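Local coordinates for DUF3836 domain-containing protein (Parabacteroides distasonis ATCC 8503, PDB 4R03) that is of unknown function but folds as an antiparallel beta-sheet of consecutive hairpins, in keeping with an origin from beta-hairpin repeats, at residues A[15-20]-A[31-36]; A[64-69]-A[77-82]. One frame throughout, in Å; residues are numbered along the deposited sequence. Where two conformers were deposited one is given.

Contact 1: residues A[15-20]-A[31-36]; sequences IISKVV and QVRYEF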
ATOM      1  N   ILE A  15      -4.719  -2.722 -10.890  1.00 11.75           N
ATOM      2  CA  ILE A  15      -3.958  -1.588 -10.347  1.00 11.58           C
ATOM      3  C   ILE A  15      -2.549  -1.978  -9.993  1.00 11.14           C
ATOM      4  O   ILE A  15      -2.334  -2.947  -9.225  1.00 12.20           O
ATOM      5  CB  ILE A  15      -4.687  -0.980  -9.114  1.00 12.69           C
ATOM      6  CG1 ILE A  15      -6.060  -0.501  -9.472  1.00 13.83           C
ATOM      7  CG2 ILE A  15      -3.868   0.101  -8.485  1.00 12.88           C
ATOM      8  CD1 ILE A  15      -6.910  -0.058  -8.241  1.00 16.69           C
ATOM      9  N   ILE A  16      -1.571  -1.268 -10.517  1.00 10.50           N
ATOM     10  CA  ILE A  16      -0.163  -1.487 -10.222  1.00 11.84           C
ATOM     11  C   ILE A  16       0.410  -0.443  -9.288  1.00 11.75           C
ATOM     12  O   ILE A  16       1.322  -0.736  -8.500  1.00 11.97           O
ATOM     13  CB  ILE A  16       0.668  -1.703 -11.467  1.00 13.61           C
ATOM     14  CG1 ILE A  16       0.676  -0.504 -12.365  1.00 14.77           C
ATOM     15  CG2 ILE A  16       0.278  -3.064 -12.125  1.00 15.37           C
ATOM     16  CD1 ILE A  16       1.673  -0.587 -13.559  1.00 17.16           C
ATOM     17  N   SER A  17      -0.079   0.790  -9.358  1.00 11.17           N
ATOM     18  CA  SER A  17       0.364   1.830  -8.444  1.00 10.79           C
ATOM     19  C   SER A  17      -0.714   2.871  -8.248  1.00 11.19           C
ATOM     20  O   SER A  17      -1.567   3.097  -9.101  1.00 10.48           O
ATOM     21  CB  SER A  17       1.611   2.523  -8.948  1.00 11.64           C
ATOM     22  OG  SER A  17       1.400   3.239 -10.165  1.00 12.70           O
ATOM     23  N   LYS A  18      -0.664   3.529  -7.101  1.00 10.93           N
ATOM     24  CA  LYS A  18      -1.564   4.638  -6.805  0.70 11.27           C
ATOM     25  C   LYS A  18      -0.756   5.662  -6.002  1.00 11.76           C
ATOM     26  O   LYS A  18      -0.168   5.295  -4.960  1.00 13.37           O
ATOM     27  CB  LYS A  18      -2.775   4.173  -6.009  0.70 12.47           C
ATOM     28  CG  LYS A  18      -3.768   5.251  -5.633  0.70 14.44           C
ATOM     29  CD  LYS A  18      -5.040   4.662  -4.896  0.70 16.41           C
ATOM     30  CE  LYS A  18      -5.817   3.649  -5.734  0.70 19.92           C
ATOM     31  NZ  LYS A  18      -7.250   3.269  -5.296  0.70 20.14           N
ATOM     32  N   VAL A  19      -0.781   6.911  -6.441  1.00 11.04           N
ATOM     33  CA  VAL A  19      -0.193   8.041  -5.715  1.00 11.08           C
ATOM     34  C   VAL A  19      -1.288   8.916  -5.179  1.00 11.13           C
ATOM     35  O   VAL A  19      -2.220   9.296  -5.916  1.00 11.53           O
ATOM     36  CB  VAL A  19       0.775   8.842  -6.604  1.00 11.52           C
ATOM     37  CG1 VAL A  19       1.312  10.071  -5.841  1.00 12.94           C
ATOM     38  CG2 VAL A  19       1.922   7.938  -7.035  1.00 12.54           C
ATOM     39  N   VAL A  20      -1.174   9.283  -3.900  1.00 10.91           N
ATOM     40  CA  VAL A  20      -2.104  10.207  -3.260  1.00 10.43           C
ATOM     41  C   VAL A  20      -1.407  11.520  -3.028  1.00 11.40           C
ATOM     42  O   VAL A  20      -0.324  11.549  -2.393  1.00 10.83           O
ATOM     43  CB  VAL A  20      -2.573   9.675  -1.881  1.00 12.41           C
ATOM     44  CG1 VAL A  20      -3.585  10.640  -1.242  1.00 14.17           C
ATOM     45  CG2 VAL A  20      -3.137   8.280  -2.002  1.00 11.94           C
ATOM     46  N   GLN A  31       1.742  12.663  -0.828  1.00 11.40           N
ATOM     47  CA  GLN A  31       1.564  12.083   0.495  1.00 10.76           C
ATOM     48  C   GLN A  31       2.052  10.653   0.581  1.00 12.07           C
ATOM     49  O   GLN A  31       2.824  10.307   1.485  1.00 13.42           O
ATOM     50  CB  GLN A  31       0.093  12.118   0.945  1.00 12.58           C
ATOM     51  CG  GLN A  31      -0.136  11.692   2.348  1.00 14.24           C
ATOM     52  CD  GLN A  31      -1.566  11.739   2.677  1.00 18.69           C
ATOM     53  OE1 GLN A  31      -2.362  11.086   2.021  1.00 20.01           O
ATOM     54  NE2 GLN A  31      -1.931  12.451   3.717  1.00 20.91           N
ATOM     55  N   VAL A  32       1.563   9.768  -0.284  1.00 10.74           N
ATOM     56  CA  VAL A  32       1.915   8.365  -0.206  1.00 10.22           C
ATOM     57  C   VAL A  32       1.804   7.751  -1.589  1.00 10.36           C
ATOM     58  O   VAL A  32       0.968   8.197  -2.383  1.00 10.99           O
ATOM     59  CB  VAL A  32       1.050   7.600   0.865  1.00 10.73           C
ATOM     60  CG1 VAL A  32      -0.436   7.706   0.593  1.00 11.07           C
ATOM     61  CG2 VAL A  32       1.457   6.183   1.012  1.00 11.98           C
ATOM     62  N   ARG A  33       2.627   6.748  -1.873  1.00 10.49           N
ATOM     63  CA  ARG A  33       2.595   5.941  -3.086  1.00 10.62           C
ATOM     64  C   ARG A  33       2.463   4.475  -2.690  1.00 11.49           C
ATOM     65  O   ARG A  33       3.148   3.996  -1.831  1.00 11.82           O
ATOM     66  CB  ARG A  33       3.872   6.122  -3.900  1.00 11.84           C
ATOM     67  CG  ARG A  33       3.983   5.218  -5.123  1.00 12.69           C
ATOM     68  CD  ARG A  33       5.320   5.452  -5.829  1.00 16.16           C
ATOM     69  NE  ARG A  33       5.443   4.484  -6.936  1.00 17.24           N
ATOM     70  CZ  ARG A  33       5.045   4.713  -8.156  1.00 19.78           C
ATOM     71  NH1 ARG A  33       4.592   5.889  -8.527  1.00 25.64           N
ATOM     72  NH2 ARG A  33       5.165   3.726  -9.028  1.00 22.01           N
ATOM     73  N   TYR A  34       1.511   3.796  -3.339  1.00 11.22           N
ATOM     74  CA  TYR A  34       1.276   2.380  -3.123  1.00 10.53           C
ATOM     75  C   TYR A  34       1.645   1.633  -4.403  1.00 11.97           C
ATOM     76  O   TYR A  34       1.339   2.074  -5.524  1.00 12.29           O
ATOM     77  CB  TYR A  34      -0.165   2.110  -2.816  1.00 10.80           C
ATOM     78  CG  TYR A  34      -0.690   2.822  -1.608  1.00 11.92           C
ATOM     79  CD1 TYR A  34      -0.237   2.500  -0.362  1.00 13.04           C
ATOM     80  CD2 TYR A  34      -1.654   3.799  -1.709  1.00 13.56           C
ATOM     81  CE1 TYR A  34      -0.735   3.132   0.747  1.00 12.82           C
ATOM     82  CE2 TYR A  34      -2.138   4.487  -0.588  1.00 13.90           C
ATOM     83  CZ  TYR A  34      -1.720   4.085   0.660  1.00 13.71           C
ATOM     84  OH  TYR A  34      -2.207   4.748   1.800  1.00 15.85           O
ATOM     85  N   GLU A  35       2.276   0.481  -4.256  1.00 11.88           N
ATOM     86  CA  GLU A  35       2.571  -0.428  -5.381  1.00 11.68           C
ATOM     87  C   GLU A  35       2.026  -1.792  -5.012  1.00 12.54           C
ATOM     88  O   GLU A  35       2.146  -2.228  -3.853  1.00 13.63           O
ATOM     89  CB  GLU A  35       4.043  -0.497  -5.642  1.00 13.33           C
ATOM     90  CG  GLU A  35       4.651   0.818  -6.090  1.00 15.93           C
ATOM     91  CD  GLU A  35       6.112   0.745  -6.481  1.00 22.10           C
ATOM     92  OE1 GLU A  35       6.764  -0.277  -6.208  1.00 22.72           O
ATOM     93  OE2 GLU A  35       6.622   1.793  -6.993  1.00 22.76           O
ATOM     94  N   PHE A  36       1.469  -2.484  -6.001  1.00 12.02           N
ATOM     95  CA  PHE A  36       0.753  -3.750  -5.772  1.00 11.67           C
ATOM     96  C   PHE A  36       1.327  -4.845  -6.637  1.00 13.02           C
ATOM     97  O   PHE A  36       1.635  -4.660  -7.823  1.00 14.69           O
ATOM     98  CB  PHE A  36      -0.740  -3.598  -6.106  1.00 11.51           C
ATOM     99  CG  PHE A  36      -1.435  -2.520  -5.348  1.00 11.43           C
ATOM    100  CD1 PHE A  36      -1.970  -2.780  -4.083  1.00 12.88           C
ATOM    101  CD2 PHE A  36      -1.489  -1.226  -5.827  1.00 11.24           C
ATOM    102  CE1 PHE A  36      -2.589  -1.757  -3.365  1.00 12.33           C
ATOM    103  CE2 PHE A  36      -2.089  -0.224  -5.111  1.00 11.45           C
ATOM    104  CZ  PHE A  36      -2.633  -0.489  -3.865  1.00 12.27           C
TER
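S17 pairs with E35, K18 with Y34, V19 with R33 and V20 with V32 across two strands that run antiparallel, their axes 4.6 Å apart at closest and at 174° to each other. K18 and Y34 form a two-way hydrogen-bonded pair, the Y34 N to K18 O bond measuring 2.8 Å. At one end F36 N donates to I16 O. At the other, V20 O receives Q31 N at 2.8 Å and a weaker, longer bond from V32 N, because Q31 and V32 both face V20 in a classic beta bulge.

On the side of S17, V19, R33 and E35, the R33 chain, extended from CG to NE, brings its guanidinium beside E35, two residues on in the same strand. E35 meets the guanidinium edge in its plane: R33 NE, at 2.9 Å, and NH2 both reach E35 OE2 on its anti side in a side-on salt bridge, and the two bonds together limit the guanidinium's rotation. S17 CB sits over one face of this guanidinium, 3.8 Å from R33 NH2, while V19 CG2 lies obliquely to it, 3.7 Å from R33 NH1. R33 meets W59 in a cation-pi contact, and its NH1 a bound phosphate, probably from the crystallisation liquor.

The side of K18, V20, V32 and Y34 is more apolar. V20 CG2 lies beside V32 CG1 at 3.8 Å and also stands obliquely to the Y34 ring, nearest CE2. V32 CG2, anti to its backbone N, reaches one face of that ring near the rim. I15 CG2 packs 3.8 Å from F36 CD2. In one of its two conformers K18 NZ turns away and hydrogen-bonds F108 O and S109 O. Neighbours in sequence and sheet, strands 14-24 and 27-38 form a beta hairpin of the antiparallel meander, interrupted by the bulge at Q31.

Contact 2: residues A[64-69]-A[77-82]; sequences QITYQY and KTNYGM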
ATOM      1  N   GLN A  64       5.223  -2.540   4.194  1.00 13.22           N
ATOM      2  CA  GLN A  64       4.910  -3.596   3.245  1.00 13.48           C
ATOM      3  C   GLN A  64       3.891  -4.529   3.915  1.00 14.83           C
ATOM      4  O   GLN A  64       4.094  -4.930   5.069  1.00 14.81           O
ATOM      5  CB  GLN A  64       6.120  -4.409   2.864  1.00 15.13           C
ATOM      6  CG  GLN A  64       5.827  -5.539   1.932  1.00 17.36           C
ATOM      7  CD  GLN A  64       7.038  -6.377   1.648  1.00 21.49           C
ATOM      8  OE1 GLN A  64       7.506  -7.144   2.509  1.00 23.58           O
ATOM      9  NE2 GLN A  64       7.551  -6.256   0.444  1.00 22.60           N
ATOM     10  N   ILE A  65       2.799  -4.849   3.216  1.00 13.84           N
ATOM     11  CA  ILE A  65       1.848  -5.839   3.729  1.00 13.40           C
ATOM     12  C   ILE A  65       1.785  -6.981   2.724  1.00 14.30           C
ATOM     13  O   ILE A  65       1.773  -6.763   1.500  1.00 14.57           O
ATOM     14  CB  ILE A  65       0.474  -5.199   3.881  1.00 14.44           C
ATOM     15  CG1 ILE A  65       0.510  -3.942   4.746  1.00 15.80           C
ATOM     16  CG2 ILE A  65      -0.588  -6.248   4.373  1.00 15.06           C
ATOM     17  CD1 ILE A  65      -0.771  -3.242   4.911  1.00 15.87           C
ATOM     18  N   THR A  66       1.772  -8.228   3.230  1.00 14.05           N
ATOM     19  CA  THR A  66       1.513  -9.392   2.397  1.00 15.24           C
ATOM     20  C   THR A  66       0.194 -10.058   2.821  1.00 13.98           C
ATOM     21  O   THR A  66      -0.252  -9.901   3.950  1.00 15.38           O
ATOM     22  CB  THR A  66       2.649 -10.422   2.398  1.00 16.91           C
ATOM     23  OG1 THR A  66       2.889 -10.832   3.740  1.00 18.78           O
ATOM     24  CG2 THR A  66       3.916  -9.852   1.810  1.00 17.44           C
ATOM     25  N   TYR A  67      -0.447 -10.663   1.849  1.00 14.79           N
ATOM     26  CA  TYR A  67      -1.869 -11.151   1.986  1.00 15.72           C
ATOM     27  C   TYR A  67      -1.932 -12.622   1.630  1.00 16.51           C
ATOM     28  O   TYR A  67      -1.422 -13.047   0.624  1.00 18.76           O
ATOM     29  CB  TYR A  67      -2.833 -10.396   1.081  1.00 16.42           C
ATOM     30  CG  TYR A  67      -2.784  -8.915   1.282  1.00 14.67           C
ATOM     31  CD1 TYR A  67      -1.827  -8.135   0.597  1.00 16.10           C
ATOM     32  CD2 TYR A  67      -3.678  -8.266   2.106  1.00 15.12           C
ATOM     33  CE1 TYR A  67      -1.769  -6.752   0.826  1.00 14.83           C
ATOM     34  CE2 TYR A  67      -3.617  -6.876   2.348  1.00 15.51           C
ATOM     35  CZ  TYR A  67      -2.649  -6.134   1.693  1.00 14.98           C
ATOM     36  OH  TYR A  67      -2.635  -4.796   1.892  1.00 15.81           O
ATOM     37  N   GLN A  68      -2.582 -13.387   2.526  1.00 18.77           N
ATOM     38  CA  GLN A  68      -2.881 -14.814   2.306  1.00 20.67           C
ATOM     39  C   GLN A  68      -4.395 -15.085   2.415  1.00 18.93           C
ATOM     40  O   GLN A  68      -5.092 -14.496   3.225  1.00 21.52           O
ATOM     41  CB  GLN A  68      -2.151 -15.611   3.351  1.00 24.80           C
ATOM     42  CG  GLN A  68      -0.684 -15.565   3.231  1.00 31.17           C
ATOM     43  CD  GLN A  68      -0.076 -16.480   4.267  1.00 40.76           C
ATOM     44  OE1 GLN A  68      -0.214 -16.249   5.480  1.00 45.20           O
ATOM     45  NE2 GLN A  68       0.552 -17.554   3.802  1.00 46.58           N
ATOM     46  N   TYR A  69      -4.873 -15.933   1.499  1.00 21.62           N
ATOM     47  CA  TYR A  69      -6.285 -16.182   1.249  1.00 22.22           C
ATOM     48  C   TYR A  69      -6.630 -17.648   1.582  1.00 26.15           C
ATOM     49  O   TYR A  69      -5.832 -18.540   1.330  1.00 28.27           O
ATOM     50  CB  TYR A  69      -6.625 -15.920  -0.222  1.00 23.51           C
ATOM     51  CG  TYR A  69      -6.352 -14.460  -0.559  1.00 20.28           C
ATOM     52  CD1 TYR A  69      -7.319 -13.496  -0.362  1.00 19.72           C
ATOM     53  CD2 TYR A  69      -5.093 -14.091  -1.038  1.00 21.02           C
ATOM     54  CE1 TYR A  69      -7.055 -12.152  -0.625  1.00 20.69           C
ATOM     55  CE2 TYR A  69      -4.844 -12.749  -1.345  1.00 18.50           C
ATOM     56  CZ  TYR A  69      -5.801 -11.809  -1.095  1.00 19.30           C
ATOM     57  OH  TYR A  69      -5.579 -10.430  -1.365  1.00 18.49           O
ATOM     58  N   LYS A  77      -5.669 -13.015   5.687  1.00 19.74           N
ATOM     59  CA  LYS A  77      -4.595 -12.933   6.683  0.50 21.06           C
ATOM     60  C   LYS A  77      -3.506 -11.987   6.160  1.00 18.74           C
ATOM     61  O   LYS A  77      -2.993 -12.201   5.060  1.00 21.07           O
ATOM     62  CB  LYS A  77      -4.006 -14.306   6.950  0.50 24.53           C
ATOM     63  CG  LYS A  77      -4.934 -15.169   7.802  0.50 28.75           C
ATOM     64  CD  LYS A  77      -4.349 -16.561   8.044  0.50 33.01           C
ATOM     65  CE  LYS A  77      -5.245 -17.373   9.003  0.50 37.71           C
ATOM     66  NZ  LYS A  77      -4.618 -18.651   9.470  0.50 37.74           N
ATOM     67  N   THR A  78      -3.235 -10.954   6.918  1.00 18.87           N
ATOM     68  CA  THR A  78      -2.259  -9.920   6.507  1.00 18.88           C
ATOM     69  C   THR A  78      -1.083  -9.857   7.461  1.00 18.90           C
ATOM     70  O   THR A  78      -1.231 -10.014   8.675  1.00 20.81           O
ATOM     71  CB  THR A  78      -2.879  -8.519   6.357  1.00 21.95           C
ATOM     72  OG1 THR A  78      -3.144  -7.939   7.644  1.00 25.14           O
ATOM     73  CG2 THR A  78      -4.166  -8.612   5.504  1.00 23.58           C
ATOM     74  N   ASN A  79       0.107  -9.667   6.875  1.00 16.52           N
ATOM     75  CA  ASN A  79       1.360  -9.555   7.630  1.00 16.46           C
ATOM     76  C   ASN A  79       2.020  -8.234   7.218  1.00 15.48           C
ATOM     77  O   ASN A  79       2.277  -8.019   6.013  1.00 16.33           O
ATOM     78  CB  ASN A  79       2.272 -10.683   7.296  1.00 17.74           C
ATOM     79  CG  ASN A  79       3.570 -10.657   8.125  1.00 22.31           C
ATOM     80  OD1 ASN A  79       4.636 -10.287   7.637  1.00 26.40           O
ATOM     81  ND2 ASN A  79       3.465 -11.073   9.370  1.00 23.54           N
ATOM     82  N   TYR A  80       2.207  -7.371   8.195  1.00 14.64           N
ATOM     83  CA  TYR A  80       2.668  -6.005   7.983  1.00 14.52           C
ATOM     84  C   TYR A  80       4.044  -5.871   8.597  1.00 16.68           C
ATOM     85  O   TYR A  80       4.296  -6.369   9.703  1.00 16.45           O
ATOM     86  CB  TYR A  80       1.679  -5.035   8.664  1.00 16.70           C
ATOM     87  CG  TYR A  80       2.139  -3.636   8.918  1.00 17.86           C
ATOM     88  CD1 TYR A  80       2.930  -3.304  10.034  1.00 18.28           C
ATOM     89  CD2 TYR A  80       1.715  -2.572   8.105  1.00 18.23           C
ATOM     90  CE1 TYR A  80       3.317  -1.987  10.260  1.00 20.27           C
ATOM     91  CE2 TYR A  80       2.087  -1.301   8.346  1.00 19.26           C
ATOM     92  CZ  TYR A  80       2.877  -0.999   9.415  1.00 20.61           C
ATOM     93  OH  TYR A  80       3.269   0.303   9.698  1.00 23.67           O
ATOM     94  N   GLY A  81       4.909  -5.111   7.940  1.00 14.75           N
ATOM     95  CA  GLY A  81       6.207  -4.735   8.512  1.00 13.85           C
ATOM     96  C   GLY A  81       6.613  -3.356   8.021  1.00 14.93           C
ATOM     97  O   GLY A  81       6.265  -3.010   6.901  1.00 13.98           O
HETATM   98  N   MSE A  82       7.295  -2.579   8.867  1.00 15.39           N
HETATM   99  CA  MSE A  82       7.818  -1.264   8.519  1.00 15.20           C
HETATM  100  C   MSE A  82       9.239  -1.394   8.006  1.00 16.56           C
HETATM  101  O   MSE A  82      10.038  -2.222   8.466  1.00 15.17           O
HETATM  102  CB  MSE A  82       7.733  -0.308   9.692  1.00 17.64           C
HETATM  103  CG  MSE A  82       6.364  -0.007  10.026  1.00 23.78           C
HETATM  104 SE   MSE A  82       6.235   1.282  11.431  0.75 28.83          SE
HETATM  105  CE  MSE A  82       7.794   2.301  11.073  1.00 19.03           C
TER
HETATM  106  O   HOH W   1       5.058  -9.834   4.993  1.00 22.25           O
HETATM  107  O   HOH W   2      -0.430 -13.196   5.988  1.00 25.76           O
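The Y67 ring lies beside T78 and takes its CG2 obliquely, at 3.5 Å from CD2 and 3.6 Å from CE2. One face of this ring carries I65 CG2 from its own strand, 3.4 Å above the plane and offset toward the rim. The edge of the Y80 ring, by contrast, receives I65 CG1 close to its plane, 3.8 Å from CD2. I65 therefore serves both rings with different branches: CG2, anti to the backbone N, goes to Y67 and to T78 CB, whereas CG1, anti to the carbonyl carbon (chi1 -55°), goes to Y80. Y63 meets the Y80 ring with the planes at about 40°, and Y67 also touches I107 and strand 44-53.

I65, Y67, T78 and Y80 share one side of a beta hairpin built from strands 58-69 and 75-84, two neighbours in the antiparallel meander. I65 with Y80 and Y67 with T78 are its non-hydrogen-bonded pairs, alternating with the hydrogen-bonded pairs Q64 with G81, T66 with N79 and Q68 with K77. Each of the latter makes two backbone bonds, including T66 N to N79 O at 2.8 Å. The strands run at 164° to each other.

On the reverse side the contact is polar. T66 and N79 lie side by side, with T66 OG1 3.6 Å from N79 CB, and a water bridges their tips, 2.7 Å from both T66 OG1 and N79 OD1. The other end of this amide, N79 ND2, is held by N96 OD1. A second water lies within hydrogen-bonding distance of Q68 OE1, at 3.1 Å, and, more weakly placed, of K77 O, the same carbonyl that accepts Q68 N.

From the N terminus, strand 2-11 leads into strand 14-24, and contact 1 closes the loop between that strand and strand 27-38. The chain then runs through strand 44-53, which borders both hairpins: it pairs with strand 27-38 on one side and with strand 58-69 on the other. Contact 2 follows, closing the turn between strands 58-69 and 75-84 before strand 94-100 completes the sheet. The contacts are thus in series, neither nested nor crossed. The centres of contact 1 and contact 2 are about 16 Å apart, and the two do not touch. The C-terminal tail returns to both, with F108 and S109 reaching contact 1 and I107 reaching Y67 of contact 2.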